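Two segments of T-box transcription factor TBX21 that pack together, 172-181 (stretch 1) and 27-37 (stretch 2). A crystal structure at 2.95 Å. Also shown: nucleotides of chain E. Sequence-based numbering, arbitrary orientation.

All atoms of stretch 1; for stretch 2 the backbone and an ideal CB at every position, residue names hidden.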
# COMPACT_ATOMS: atom_id res chain seq x y z
N GLN A 172 4.41 -19.26 7.35
CA GLN A 172 5.00 -19.22 8.69
C GLN A 172 6.49 -19.59 8.66
O GLN A 172 7.26 -19.09 9.48
CB GLN A 172 4.24 -20.15 9.64
CG GLN A 172 4.64 -19.96 11.11
CD GLN A 172 3.97 -20.94 12.07
OE1 GLN A 172 3.43 -21.97 11.65
NE2 GLN A 172 4.02 -20.63 13.36
N GLU A 173 6.91 -20.38 7.67
CA GLU A 173 8.32 -20.70 7.47
C GLU A 173 9.09 -19.53 6.87
O GLU A 173 10.09 -19.73 6.16
CB GLU A 173 8.49 -21.90 6.55
CG GLU A 173 7.71 -21.81 5.26
CD GLU A 173 6.48 -22.69 5.24
OE1 GLU A 173 5.71 -22.69 6.23
OE2 GLU A 173 6.26 -23.36 4.20
N THR A 174 8.58 -18.33 7.13
CA THR A 174 9.18 -17.11 6.63
C THR A 174 9.22 -16.08 7.73
O THR A 174 9.38 -14.89 7.42
CB THR A 174 8.42 -16.50 5.43
OG1 THR A 174 7.04 -16.38 5.78
CG2 THR A 174 8.54 -17.34 4.19
N GLN A 175 8.99 -16.48 8.99
CA GLN A 175 9.10 -15.51 10.09
C GLN A 175 10.51 -14.96 10.08
O GLN A 175 11.36 -15.49 9.35
CB GLN A 175 8.79 -16.14 11.45
CG GLN A 175 7.43 -16.82 11.51
CD GLN A 175 6.94 -16.98 12.93
OE1 GLN A 175 7.60 -16.55 13.89
NE2 GLN A 175 5.80 -17.65 13.10
N PHE A 176 10.78 -13.93 10.86
CA PHE A 176 12.16 -13.54 11.08
C PHE A 176 12.24 -12.50 12.16
O PHE A 176 11.27 -12.19 12.83
CB PHE A 176 12.89 -13.02 9.81
CG PHE A 176 12.28 -11.80 9.23
CD1 PHE A 176 12.60 -10.52 9.72
CD2 PHE A 176 11.36 -11.90 8.20
CE1 PHE A 176 12.01 -9.37 9.18
CE2 PHE A 176 10.78 -10.75 7.70
CZ PHE A 176 11.12 -9.50 8.20
N ILE A 177 13.45 -12.02 12.33
CA ILE A 177 13.78 -11.16 13.43
C ILE A 177 14.45 -9.97 12.81
O ILE A 177 15.23 -10.09 11.89
CB ILE A 177 14.68 -11.92 14.47
CG1 ILE A 177 13.83 -13.02 15.11
CG2 ILE A 177 15.22 -11.00 15.59
CD1 ILE A 177 14.44 -13.64 16.34
N ALA A 178 14.11 -8.80 13.25
CA ALA A 178 14.76 -7.69 12.62
C ALA A 178 15.99 -7.38 13.40
O ALA A 178 15.90 -7.09 14.60
CB ALA A 178 13.84 -6.45 12.56
N VAL A 179 17.15 -7.41 12.76
CA VAL A 179 18.33 -7.08 13.53
C VAL A 179 19.15 -6.03 12.87
O VAL A 179 19.15 -5.91 11.65
CB VAL A 179 19.20 -8.28 13.81
CG1 VAL A 179 18.51 -9.19 14.83
CG2 VAL A 179 19.52 -9.00 12.52
N THR A 180 19.79 -5.22 13.70
CA THR A 180 20.70 -4.22 13.18
C THR A 180 22.00 -4.86 12.74
O THR A 180 22.76 -4.26 11.97
CB THR A 180 21.00 -3.16 14.20
OG1 THR A 180 19.79 -2.76 14.85
CG2 THR A 180 21.64 -1.96 13.52
N ALA A 181 22.26 -6.06 13.23
CA ALA A 181 23.45 -6.79 12.83
C ALA A 181 23.32 -8.25 13.28
O ALA A 181 22.78 -8.52 14.37
CB ALA A 181 24.73 -6.15 13.41
N UNK A 27 16.98 -21.41 6.02
CA UNK A 27 17.14 -20.22 6.83
C UNK A 27 16.23 -20.28 8.05
O UNK A 27 16.49 -19.61 9.05
CB UNK A 27 16.85 -18.97 6.00
N UNK A 28 15.20 -21.13 7.99
CA UNK A 28 14.17 -21.11 9.03
C UNK A 28 14.59 -21.77 10.33
O UNK A 28 14.49 -21.16 11.39
CB UNK A 28 12.91 -21.80 8.51
N UNK A 29 15.03 -23.03 10.24
CA UNK A 29 15.42 -23.85 11.40
C UNK A 29 16.40 -23.17 12.34
O UNK A 29 16.37 -23.39 13.54
CB UNK A 29 16.04 -25.16 10.92
N UNK A 30 17.26 -22.34 11.77
CA UNK A 30 18.33 -21.65 12.48
C UNK A 30 17.87 -20.21 12.77
O UNK A 30 18.71 -19.31 12.85
CB UNK A 30 19.63 -21.67 11.67
N UNK A 31 16.55 -20.03 12.87
CA UNK A 31 15.83 -18.77 13.19
C UNK A 31 16.24 -17.53 12.35
O UNK A 31 17.23 -16.85 12.62
CB UNK A 31 16.05 -18.44 14.67
N UNK A 32 15.39 -17.18 11.39
CA UNK A 32 15.79 -16.28 10.31
C UNK A 32 16.12 -14.87 10.78
O UNK A 32 15.55 -14.40 11.79
CB UNK A 32 14.68 -16.21 9.26
N UNK A 33 17.05 -14.19 10.10
CA UNK A 33 17.46 -12.85 10.54
C UNK A 33 17.55 -11.91 9.34
O UNK A 33 18.32 -12.18 8.42
CB UNK A 33 18.80 -12.91 11.27
N UNK A 34 16.76 -10.84 9.35
CA UNK A 34 16.82 -9.82 8.31
C UNK A 34 17.42 -8.54 8.89
O UNK A 34 17.08 -8.11 10.00
CB UNK A 34 15.43 -9.55 7.73
N UNK A 35 18.39 -7.99 8.18
CA UNK A 35 19.08 -6.81 8.64
C UNK A 35 18.36 -5.56 8.18
O UNK A 35 18.03 -5.42 7.02
CB UNK A 35 20.53 -6.81 8.15
N UNK A 36 18.09 -4.66 9.11
CA UNK A 36 17.35 -3.45 8.82
C UNK A 36 18.29 -2.26 8.96
O UNK A 36 19.20 -2.28 9.75
CB UNK A 36 16.14 -3.31 9.74
N UNK A 37 18.07 -1.21 8.19
CA UNK A 37 19.01 -0.09 8.20
C UNK A 37 18.36 1.20 7.78
O UNK A 37 17.47 1.18 6.94
CB UNK A 37 20.20 -0.38 7.28
P DT E 4 19.24 -1.59 17.79
OP1 DT E 4 17.85 -1.10 17.92
OP2 DT E 4 19.45 -2.94 17.23
O5' DT E 4 20.14 -0.53 16.95
C5' DT E 4 20.28 0.79 17.40
C4' DT E 4 21.45 1.49 16.72
O4' DT E 4 22.67 0.85 17.04
C3' DT E 4 21.40 1.55 15.18
O3' DT E 4 21.02 2.90 14.79
C2' DT E 4 22.82 1.16 14.72
C1' DT E 4 23.61 1.15 16.03
N1 DT E 4 24.77 0.12 16.12
C2 DT E 4 26.08 0.56 16.10
O2 DT E 4 26.39 1.73 15.98
N3 DT E 4 27.03 -0.44 16.21
C4 DT E 4 26.81 -1.81 16.35
O4 DT E 4 27.73 -2.63 16.44
C5 DT E 4 25.41 -2.20 16.37
C7 DT E 4 25.03 -3.65 16.53
C6 DT E 4 24.47 -1.23 16.27

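The two segments run side by side in the same direction, and three backbone bonds fix their register: the N of position 34 donates to I177 O (3.1 Å), V179 N to the O of position 34 (2.8 Å), and the N of position 36 to V179 O (3.0 Å).

At position 27 the ideal CB finds nothing of stretch 1 nearby; it is F27, whose ring leads away. Position 28 points its CB toward stretch 1, 4.2 Å from E173 O, at a polar stretch of chain where a small or polar side chain would suit. N28 lies there, its ND2 4.1 Å from E173 CB, in contact without a hydrogen bond.

Positions 29 and 30 are out of reach and unconstrained from this side; they are Q29 and H30. Position 31 has a positive phi (50°), which glycine adopts most easily, though other residues can. The residue is Q31, and its end leads away from stretch 1.

The CB of position 32 sits 3.4 Å from Q175 O and 3.7 Å from F176 CB. So close to the chain, a small side chain fits best, and serine or threonine could offer a hydroxyl to the carbonyl. T32 is found, its OG1 3.3 Å from Q175 O, a weak contact at best; F27 O competes for the same proton. Its backbone O accepts a weak bond from I177 N (3.2 Å).

Position 33 directs its CB to the side of the sheet that carries I177 and V179, 4.2 Å from V179 CG2. An aliphatic residue would be the simplest choice; the deposited one is E33, whose OE1 approaches V179 CG2 at 3.9 Å and whose carboxylate is hydrogen-bonded outside the two segments.

Position 34 faces the other way, with A178, and its CB stands 3.6 Å from F176 CD1. An aliphatic, aromatic or methionine side chain would suit this ring. M34 lays its CG over one face, 3.5 Å from the centroid of the F176 ring, a CH-pi contact.

Position 35 returns to the V179 side, its CB 3.9 Å from V179 O; a beta-branched residue suits an extended strand. I35 brings CG1 to 4.0 Å from T180 O.

Position 36 has its CB 4.8 Å from A178 CB, leaving room for an aliphatic group. I36 fills it, CG2 lying 3.7 Å from A178 CB. Position 37 meets nothing of stretch 1; T37 turns its OG1 to I36 O (2.8 Å).

Stretch 2, residues 27-37: FNQHQTEMIIT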
# COMPACT_ATOMS: atom_id res chain seq x y z
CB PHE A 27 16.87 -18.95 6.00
CG PHE A 27 18.07 -18.45 5.26
CD1 PHE A 27 18.92 -17.52 5.84
CD2 PHE A 27 18.37 -18.92 4.00
CE1 PHE A 27 20.04 -17.05 5.17
CE2 PHE A 27 19.50 -18.46 3.32
CZ PHE A 27 20.34 -17.51 3.91
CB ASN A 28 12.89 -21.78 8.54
CG ASN A 28 11.80 -21.77 9.59
OD1 ASN A 28 11.67 -20.83 10.38
ND2 ASN A 28 11.01 -22.85 9.64
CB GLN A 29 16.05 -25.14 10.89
CG GLN A 29 15.05 -26.17 10.42
CD GLN A 29 15.69 -27.09 9.41
OE1 GLN A 29 16.75 -26.77 8.87
NE2 GLN A 29 15.07 -28.26 9.17
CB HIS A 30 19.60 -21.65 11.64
CG HIS A 30 19.81 -22.90 10.85
ND1 HIS A 30 20.87 -23.76 11.05
CD2 HIS A 30 19.08 -23.43 9.83
CE1 HIS A 30 20.79 -24.76 10.19
NE2 HIS A 30 19.72 -24.59 9.44
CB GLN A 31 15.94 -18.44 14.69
CG GLN A 31 17.32 -18.11 15.21
CD GLN A 31 18.09 -19.32 15.65
OE1 GLN A 31 17.52 -20.39 15.87
NE2 GLN A 31 19.41 -19.17 15.74
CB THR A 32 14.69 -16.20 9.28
OG1 THR A 32 14.01 -17.46 9.22
CG2 THR A 32 15.29 -15.86 7.93
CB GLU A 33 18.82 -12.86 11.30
CG GLU A 33 18.84 -13.74 12.58
CD GLU A 33 20.09 -13.55 13.47
OE1 GLU A 33 20.87 -12.60 13.18
OE2 GLU A 33 20.24 -14.33 14.46
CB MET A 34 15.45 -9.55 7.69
CG MET A 34 14.82 -10.80 7.12
SD MET A 34 15.72 -11.45 5.70
CE MET A 34 14.48 -12.65 5.18
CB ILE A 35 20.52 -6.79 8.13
CG1 ILE A 35 21.21 -5.48 8.52
CG2 ILE A 35 20.55 -7.04 6.59
CD1 ILE A 35 22.71 -5.46 8.18
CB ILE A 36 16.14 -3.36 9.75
CG1 ILE A 36 16.56 -3.23 11.19
CG2 ILE A 36 15.32 -4.61 9.68
CD1 ILE A 36 16.66 -1.83 11.70
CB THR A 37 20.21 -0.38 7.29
OG1 THR A 37 21.15 -1.11 8.07
CG2 THR A 37 20.89 0.89 6.78
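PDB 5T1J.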